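Local coordinates for putative secreted cellulose binding protein (Streptomyces coelicolor, PDB 4OY7) that cleaves glycosidic bonds of cellulose oxidatively through a copper-dependent mechanism, as a lytic polysaccharide monooxygenase of family AA10, at residues A49-N54 and E183-C188; A108-D113 and M174-S179. All coordinates share one frame; numbering follows the deposited sequence.

Contact 1 (A49-N54 and E183-C188)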
ATOM      1  N   ALA A  49      -6.614   7.082   2.861  1.00  8.13           N
ATOM      2  CA  ALA A  49      -6.328   8.489   2.633  1.00  7.99           C
ATOM      3  C   ALA A  49      -4.841   8.817   2.699  1.00  7.50           C
ATOM      4  O   ALA A  49      -4.451   9.917   3.071  1.00  7.62           O
ATOM      5  CB  ALA A  49      -7.146   9.350   3.609  1.00  8.63           C
ATOM      6  N   VAL A  50      -4.006   7.860   2.276  1.00  7.00           N
ATOM      7  CA  VAL A  50      -2.558   8.047   2.295  1.00  6.65           C
ATOM      8  C   VAL A  50      -2.144   8.837   1.040  1.00  6.64           C
ATOM      9  O   VAL A  50      -1.761   8.261   0.018  1.00  6.43           O
ATOM     10  CB  VAL A  50      -1.798   6.712   2.375  1.00  6.33           C
ATOM     11  CG1 VAL A  50      -0.344   6.998   2.685  1.00  6.27           C
ATOM     12  CG2 VAL A  50      -2.363   5.845   3.487  1.00  6.54           C
ATOM     13  N   LEU A  51      -2.211  10.155   1.131  1.00  6.98           N
ATOM     14  CA  LEU A  51      -2.196  11.009  -0.026  1.00  7.11           C
ATOM     15  C   LEU A  51      -1.276  12.204   0.163  1.00  7.37           C
ATOM     16  O   LEU A  51      -0.969  12.614   1.274  1.00  7.42           O
ATOM     17  CB  LEU A  51      -3.635  11.456  -0.359  1.00  7.68           C
ATOM     18  CG  LEU A  51      -4.326  12.410   0.636  1.00  8.25           C
ATOM     19  CD1 LEU A  51      -4.085  13.881   0.332  1.00  8.62           C
ATOM     20  CD2 LEU A  51      -5.829  12.154   0.601  1.00  8.84           C
ATOM     21  N   ASP A  52      -0.785  12.728  -0.954  1.00  7.57           N
ATOM     22  CA  ASP A  52      -0.054  13.994  -0.979  1.00  8.00           C
ATOM     23  C   ASP A  52      -0.767  14.796  -2.066  1.00  8.37           C
ATOM     24  O   ASP A  52      -0.738  14.414  -3.243  1.00  8.11           O
ATOM     25  CB  ASP A  52       1.418  13.778  -1.333  1.00  7.93           C
ATOM     26  CG  ASP A  52       2.207  15.078  -1.508  1.00  8.37           C
ATOM     27  OD1 ASP A  52       3.421  14.959  -1.795  1.00  8.38           O
ATOM     28  OD2 ASP A  52       1.652  16.182  -1.344  1.00  8.59           O
ATOM     29  N   SER A  53      -1.396  15.899  -1.664  1.00  9.10           N
ATOM     30  CA  SER A  53      -2.096  16.806  -2.585  1.00  9.84           C
ATOM     31  C   SER A  53      -1.236  17.404  -3.698  1.00  9.73           C
ATOM     32  O   SER A  53      -1.790  17.875  -4.694  1.00 10.02           O
ATOM     33  CB  SER A  53      -2.696  17.999  -1.830  1.00 10.73           C
ATOM     34  OG  SER A  53      -3.450  17.537  -0.746  1.00 12.06           O
ATOM     35  N   ASN A  54       0.079  17.439  -3.499  1.00  9.49           N
ATOM     36  CA  ASN A  54       0.993  18.135  -4.395  1.00  9.80           C
ATOM     37  C   ASN A  54       2.065  17.269  -5.025  1.00  8.90           C
ATOM     38  O   ASN A  54       3.018  17.793  -5.607  1.00  9.14           O
ATOM     39  CB  ASN A  54       1.654  19.283  -3.627  1.00 10.88           C
ATOM     40  CG  ASN A  54       0.659  20.331  -3.216  1.00 12.00           C
ATOM     41  OD1 ASN A  54       0.117  21.062  -4.065  1.00 13.52           O
ATOM     42  ND2 ASN A  54       0.371  20.400  -1.927  1.00 12.60           N
ATOM     43  N   GLU A 183      -2.805  15.561  -6.762  1.00  8.46           N
ATOM     44  CA  GLU A 183      -2.959  14.600  -5.672  1.00  8.23           C
ATOM     45  C   GLU A 183      -2.611  13.194  -6.140  1.00  7.66           C
ATOM     46  O   GLU A 183      -3.071  12.752  -7.206  1.00  7.69           O
ATOM     47  CB  GLU A 183      -4.373  14.636  -5.124  1.00  8.95           C
ATOM     48  CG  GLU A 183      -4.608  13.740  -3.916  1.00  9.07           C
ATOM     49  CD  GLU A 183      -6.068  13.754  -3.508  1.00 10.10           C
ATOM     50  OE1 GLU A 183      -6.881  13.317  -4.334  1.00 10.68           O
ATOM     51  OE2 GLU A 183      -6.394  14.237  -2.403  1.00 11.07           O
ATOM     52  N   ASN A 184      -1.763  12.516  -5.362  1.00  6.99           N
ATOM     53  CA  ASN A 184      -1.402  11.129  -5.594  1.00  6.59           C
ATOM     54  C   ASN A 184      -1.601  10.331  -4.285  1.00  6.41           C
ATOM     55  O   ASN A 184      -1.501  10.894  -3.190  1.00  6.63           O
ATOM     56  CB  ASN A 184       0.097  11.026  -5.957  1.00  6.29           C
ATOM     57  CG  ASN A 184       0.495  11.607  -7.314  1.00  6.50           C
ATOM     58  OD1 ASN A 184       1.699  11.534  -7.626  1.00  6.35           O
ATOM     59  ND2 ASN A 184      -0.440  12.129  -8.130  1.00  6.70           N
ATOM     60  N   PHE A 185      -1.754   9.017  -4.409  1.00  6.20           N
ATOM     61  CA  PHE A 185      -1.889   8.083  -3.276  1.00  6.08           C
ATOM     62  C   PHE A 185      -0.695   7.130  -3.202  1.00  5.63           C
ATOM     63  O   PHE A 185      -0.075   6.810  -4.209  1.00  5.00           O
ATOM     64  CB  PHE A 185      -3.221   7.341  -3.394  1.00  6.53           C
ATOM     65  CG  PHE A 185      -4.392   8.261  -3.252  1.00  7.24           C
ATOM     66  CD1 PHE A 185      -4.832   9.043  -4.303  1.00  7.66           C
ATOM     67  CD2 PHE A 185      -4.940   8.449  -2.005  1.00  7.75           C
ATOM     68  CE1 PHE A 185      -5.870   9.941  -4.116  1.00  8.26           C
ATOM     69  CE2 PHE A 185      -5.967   9.338  -1.805  1.00  8.34           C
ATOM     70  CZ  PHE A 185      -6.414  10.089  -2.856  1.00  8.49           C
ATOM     71  N   PHE A 186      -0.392   6.678  -1.993  1.00  5.59           N
ATOM     72  CA  PHE A 186       0.818   5.935  -1.728  1.00  5.59           C
ATOM     73  C   PHE A 186       0.468   4.674  -0.957  1.00  5.78           C
ATOM     74  O   PHE A 186      -0.182   4.741   0.084  1.00  6.15           O
ATOM     75  CB  PHE A 186       1.791   6.810  -0.920  1.00  5.63           C
ATOM     76  CG  PHE A 186       2.348   7.960  -1.725  1.00  5.70           C
ATOM     77  CD1 PHE A 186       1.602   9.105  -1.924  1.00  5.92           C
ATOM     78  CD2 PHE A 186       3.611   7.870  -2.340  1.00  5.78           C
ATOM     79  CE1 PHE A 186       2.062  10.135  -2.734  1.00  5.97           C
ATOM     80  CE2 PHE A 186       4.072   8.914  -3.146  1.00  5.82           C
ATOM     81  CZ  PHE A 186       3.291  10.039  -3.340  1.00  6.01           C
ATOM     82  N   SER A 187       0.866   3.537  -1.512  1.00  6.04           N
ATOM     83  CA  SER A 187       0.442   2.248  -0.975  1.00  6.41           C
ATOM     84  C   SER A 187       1.575   1.292  -0.782  1.00  6.67           C
ATOM     85  O   SER A 187       2.299   1.042  -1.722  1.00  7.28           O
ATOM     86  CB  SER A 187      -0.557   1.612  -1.940  1.00  6.42           C
ATOM     87  OG  SER A 187      -0.997   0.336  -1.497  1.00  6.93           O
ATOM     88  N   CYS A 188       1.657   0.672   0.398  1.00  6.80           N
ATOM     89  CA  CYS A 188       2.746  -0.272   0.730  1.00  7.01           C
ATOM     90  C   CYS A 188       2.182  -1.585   1.215  1.00  6.69           C
ATOM     91  O   CYS A 188       1.426  -1.604   2.182  1.00  6.73           O
ATOM     92  CB  CYS A 188       3.596   0.298   1.835  1.00  7.46           C
ATOM     93  SG  CYS A 188       4.789   1.579   1.316  1.00  8.03           S
TER
HETATM   94  O   HOH W   1      -5.578  16.674  -1.871  1.00 25.05           O
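A short antiparallel beta pairing joins the short strand 51-52 to the start of strand 184-193, in the AA10 lytic polysaccharide monooxygenase domain, beside the copper site. Leu51 and Phe185 form a non-hydrogen-bonded pair, and Asp52 and Asn184 the hydrogen-bonded pair next to it. Both N-H groups of the latter are used: Asp52 N reaches Asn184 O at 3.0 Å, almost along the C=O axis, while Asn184 N meets Asp52 O at the same length but from above that carbonyl's plane. Past the Leu51-Phe185 pair, Phe186 N donates to Val50 O at 2.9 Å, a more bent bond.

The sheet separates the side chains. On the Leu51 face, the leucine and Phe185 lie side by side and point the same way; Leu51 CG sits in the crowded position between the backbone N and the carbonyl carbon (chi1 68°), and Leu51 CB rests 3.5 Å from Phe185 CE2. The Phe185 ring also meets that of His1, a copper ligand. On the other face, Asp52 CB lies 4.0 Å from Phe186 CE1. The Asp52 carboxylate reaches forward along its own chain, OD2 accepting from Asn54 N in an Asx turn, and OD1 is held by Tyr62.

Glu183, a copper-site residue that does not bind the metal in this model, extends its chain (chi1 -176°) across Leu51, its OE1 paired with Arg178. Its other oxygen, OE2, passes 3.6 Å from Leu51 CD1 and accepts a bond from a water 2.6 Å away, which also joins Ser53 OG.

Contact 2 (A108-D113 and M174-S179). With CU (copper (II) ion), chain I.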
ATOM      1  N   ALA A 108     -12.763   6.790  -3.273  1.00 11.90           N
ATOM      2  CA  ALA A 108     -13.185   7.814  -4.241  1.00 12.36           C
ATOM      3  C   ALA A 108     -12.401   7.569  -5.503  1.00 12.05           C
ATOM      4  O   ALA A 108     -11.214   7.337  -5.448  1.00 11.17           O
ATOM      5  CB  ALA A 108     -12.992   9.233  -3.721  1.00 12.53           C
ATOM      6  N   ALA A 109     -13.086   7.561  -6.635  1.00 12.33           N
ATOM      7  CA  ALA A 109     -12.479   7.165  -7.894  1.00 12.30           C
ATOM      8  C   ALA A 109     -11.890   8.376  -8.616  1.00 12.29           C
ATOM      9  O   ALA A 109     -12.412   9.494  -8.533  1.00 13.05           O
ATOM     10  CB  ALA A 109     -13.517   6.504  -8.783  1.00 12.98           C
ATOM     11  N   HIS A 110     -10.850   8.111  -9.392  1.00 11.94           N
ATOM     12  CA  HIS A 110     -10.149   9.138 -10.138  1.00 11.82           C
ATOM     13  C   HIS A 110      -9.502   8.511 -11.369  1.00 11.43           C
ATOM     14  O   HIS A 110      -9.042   7.371 -11.308  1.00 11.24           O
ATOM     15  CB  HIS A 110      -9.025   9.762  -9.294  1.00 11.36           C
ATOM     16  CG  HIS A 110      -9.463  10.302  -7.968  1.00 11.88           C
ATOM     17  ND1 HIS A 110     -10.243  11.434  -7.838  1.00 12.70           N
ATOM     18  CD2 HIS A 110      -9.216   9.869  -6.711  1.00 11.84           C
ATOM     19  CE1 HIS A 110     -10.456  11.677  -6.560  1.00 12.71           C
ATOM     20  NE2 HIS A 110      -9.873  10.725  -5.856  1.00 12.71           N
ATOM     21  N   PRO A 111      -9.387   9.282 -12.465  1.00 11.30           N
ATOM     22  CA  PRO A 111      -8.596   8.824 -13.598  1.00 11.19           C
ATOM     23  C   PRO A 111      -7.062   8.907 -13.330  1.00 10.45           C
ATOM     24  O   PRO A 111      -6.608   9.742 -12.563  1.00 10.38           O
ATOM     25  CB  PRO A 111      -8.997   9.799 -14.699  1.00 11.84           C
ATOM     26  CG  PRO A 111      -9.260  11.075 -13.968  1.00 11.86           C
ATOM     27  CD  PRO A 111      -9.877  10.659 -12.652  1.00 11.79           C
ATOM     28  N   GLY A 112      -6.280   8.010 -13.930  1.00 10.23           N
ATOM     29  CA  GLY A 112      -4.825   8.010 -13.747  1.00  9.80           C
ATOM     30  C   GLY A 112      -4.183   6.640 -13.870  1.00  9.64           C
ATOM     31  O   GLY A 112      -4.828   5.667 -14.327  1.00 10.10           O
ATOM     32  N   ASP A 113      -2.901   6.599 -13.495  1.00  9.08           N
ATOM     33  CA  ASP A 113      -2.030   5.417 -13.581  1.00  8.97           C
ATOM     34  C   ASP A 113      -1.729   4.886 -12.204  1.00  8.23           C
ATOM     35  O   ASP A 113      -1.492   5.660 -11.244  1.00  7.83           O
ATOM     36  CB  ASP A 113      -0.656   5.761 -14.179  1.00  9.13           C
ATOM     37  CG  ASP A 113      -0.683   6.109 -15.623  1.00 10.15           C
ATOM     38  OD1 ASP A 113      -1.685   5.869 -16.292  1.00 10.69           O
ATOM     39  OD2 ASP A 113       0.362   6.627 -16.086  1.00 10.89           O
ATOM     40  N   MET A 174       2.899   1.037  -4.434  1.00  5.42           N
ATOM     41  CA  MET A 174       2.153   1.603  -5.553  1.00  5.72           C
ATOM     42  C   MET A 174       1.945   3.079  -5.363  1.00  5.72           C
ATOM     43  O   MET A 174       1.687   3.548  -4.227  1.00  5.74           O
ATOM     44  CB  MET A 174       0.804   0.929  -5.743  1.00  6.10           C
ATOM     45  CG  MET A 174       0.842  -0.573  -5.674  1.00  6.35           C
ATOM     46  SD  MET A 174      -0.751  -1.278  -6.156  1.00  7.13           S
ATOM     47  CE  MET A 174      -0.509  -2.938  -5.555  1.00  7.21           C
ATOM     48  N   GLN A 175       2.104   3.802  -6.455  1.00  5.65           N
ATOM     49  CA  GLN A 175       1.804   5.231  -6.500  1.00  5.76           C
ATOM     50  C   GLN A 175       0.689   5.417  -7.509  1.00  5.92           C
ATOM     51  O   GLN A 175       0.795   5.036  -8.683  1.00  6.38           O
ATOM     52  CB  GLN A 175       3.028   6.070  -6.851  1.00  5.69           C
ATOM     53  CG  GLN A 175       2.837   7.546  -6.569  1.00  5.86           C
ATOM     54  CD  GLN A 175       4.111   8.347  -6.773  1.00  5.92           C
ATOM     55  OE1 GLN A 175       5.218   7.793  -6.732  1.00  6.05           O
ATOM     56  NE2 GLN A 175       3.970   9.666  -6.961  1.00  6.20           N
ATOM     57  N   TRP A 176      -0.430   5.945  -7.016  1.00  6.06           N
ATOM     58  CA  TRP A 176      -1.583   6.221  -7.827  1.00  6.25           C
ATOM     59  C   TRP A 176      -1.475   7.668  -8.256  1.00  6.38           C
ATOM     60  O   TRP A 176      -1.612   8.577  -7.427  1.00  6.50           O
ATOM     61  CB  TRP A 176      -2.867   6.010  -7.020  1.00  6.45           C
ATOM     62  CG  TRP A 176      -4.138   6.139  -7.792  1.00  6.97           C
ATOM     63  CD1 TRP A 176      -4.296   6.183  -9.161  1.00  7.27           C
ATOM     64  CD2 TRP A 176      -5.461   6.198  -7.237  1.00  7.34           C
ATOM     65  NE1 TRP A 176      -5.629   6.283  -9.472  1.00  7.87           N
ATOM     66  CE2 TRP A 176      -6.361   6.292  -8.315  1.00  7.81           C
ATOM     67  CE3 TRP A 176      -5.970   6.179  -5.919  1.00  7.35           C
ATOM     68  CZ2 TRP A 176      -7.736   6.370  -8.124  1.00  8.35           C
ATOM     69  CZ3 TRP A 176      -7.301   6.270  -5.740  1.00  7.91           C
ATOM     70  CH2 TRP A 176      -8.186   6.341  -6.832  1.00  8.28           C
ATOM     71  N   VAL A 177      -1.230   7.865  -9.541  1.00  6.40           N
ATOM     72  CA  VAL A 177      -0.955   9.177 -10.104  1.00  6.65           C
ATOM     73  C   VAL A 177      -2.162   9.641 -10.888  1.00  7.27           C
ATOM     74  O   VAL A 177      -2.461   9.148 -11.986  1.00  7.57           O
ATOM     75  CB  VAL A 177       0.317   9.122 -10.974  1.00  6.54           C
ATOM     76  CG1 VAL A 177       0.640  10.502 -11.546  1.00  6.82           C
ATOM     77  CG2 VAL A 177       1.439   8.545 -10.127  1.00  6.25           C
ATOM     78  N   ARG A 178      -2.915  10.561 -10.290  1.00  7.61           N
ATOM     79  CA  ARG A 178      -4.082  11.109 -10.955  1.00  8.34           C
ATOM     80  C   ARG A 178      -3.668  11.855 -12.205  1.00  8.80           C
ATOM     81  O   ARG A 178      -2.625  12.496 -12.240  1.00  8.82           O
ATOM     82  CB  ARG A 178      -4.867  12.049 -10.015  1.00  8.59           C
ATOM     83  CG  ARG A 178      -5.616  11.304  -8.917  1.00  8.56           C
ATOM     84  CD  ARG A 178      -6.352  12.257  -7.971  1.00  9.00           C
ATOM     85  NE  ARG A 178      -7.399  13.012  -8.664  1.00  9.68           N
ATOM     86  CZ  ARG A 178      -8.190  13.909  -8.066  1.00 10.18           C
ATOM     87  NH1 ARG A 178      -8.075  14.178  -6.772  1.00 10.11           N
ATOM     88  NH2 ARG A 178      -9.081  14.581  -8.781  1.00 10.84           N
ATOM     89  N   SER A 179      -4.477  11.726 -13.236  1.00  9.30           N
ATOM     90  CA  SER A 179      -4.260  12.486 -14.471  1.00  9.86           C
ATOM     91  C   SER A 179      -4.949  13.843 -14.445  1.00 10.68           C
ATOM     92  O   SER A 179      -4.711  14.658 -15.339  1.00 11.09           O
ATOM     93  CB  SER A 179      -4.708  11.683 -15.683  1.00 10.33           C
ATOM     94  OG  SER A 179      -6.064  11.351 -15.543  1.00 10.52           O
TER
HETATM   95 CU    CU I 301      -9.713  10.660  -3.481  0.50 25.71          CU
HETATM   96  O   HOH W   2      -7.046   5.374 -12.180  1.00 11.56           O
HETATM   97  O   HOH W   3      -9.219  12.373  -3.595  0.50  7.45           O
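His110 binds copper through NE2 at 2.4 Å, and with His1, whose amino N is also a ligand, it makes the histidine brace of this enzyme family. A water at 1.8 Å from the copper is a further ligand, and Ala108 CB lies 3.6 Å from the metal.

Arg178 and Trp176 hold the imidazole from a face and an edge. The guanidinium of Arg178 lies flat on one face, the two planes only 18° apart, with His110 ND1 over the centre of the group, 3.2 Å from Arg178 CZ. A bend in the arginine chain at chi3 (64°) folds the group onto the ring, and CD adds a CH-pi contact over the same face. Salt bridges to Glu183 and Asp180 position the guanidinium; they probably temper its charge, which would otherwise disfavour further positive charge on the imidazole. Trp176, with CG anti to the backbone N (chi1 -174°), reaches across to the edge of the histidine, CH2 standing 3.7 Å from His110 CD2 in an oblique aromatic pair. A water bridges the His110 backbone and the indole N-H: it donates to His110 O at 3.0 Å and accepts from Trp176 NE1 at 3.2 Å.

Behind the ligand, the chain enters an antiparallel pairing. Asp113 and Val177 exchange both backbone bonds, Val177 N to Asp113 O being the straighter at 2.8 Å, and Ser179 N donates to Pro111 O. Gly112 lies so close to Arg178 that a beta carbon would collide with Val177 O; at its backbone angles one would also jam against Pro111 O.

Strand 112-119 is thus joined to the end of strand 168-178, which runs on its other edge against strand 184-193, while Phe114 stacks on Trp176.

In the fold
Contact 2 is nested in the loop that contact 1 closes, and their centres are 9 Å apart on one sheet, where strands 168-178 and 184-193 are antiparallel neighbours. Ser187 O and Met174 N, 2.8 Å apart, probably share one of the hydrogen bonds that join them. Nearer the surface, a salt bridge from Glu183 OE1 to Arg178 NH1, also 2.8 Å, ties the copper-site glutamate to the arginine under His110. Both contacts line the metal: contact 2 supplies the ligand His110, while contact 1 brings Phe185 CZ to 3.4 Å from the copper and Glu183 OE1 to 4.0 Å, too far for a bond. Trp176 meets Phe185 between them.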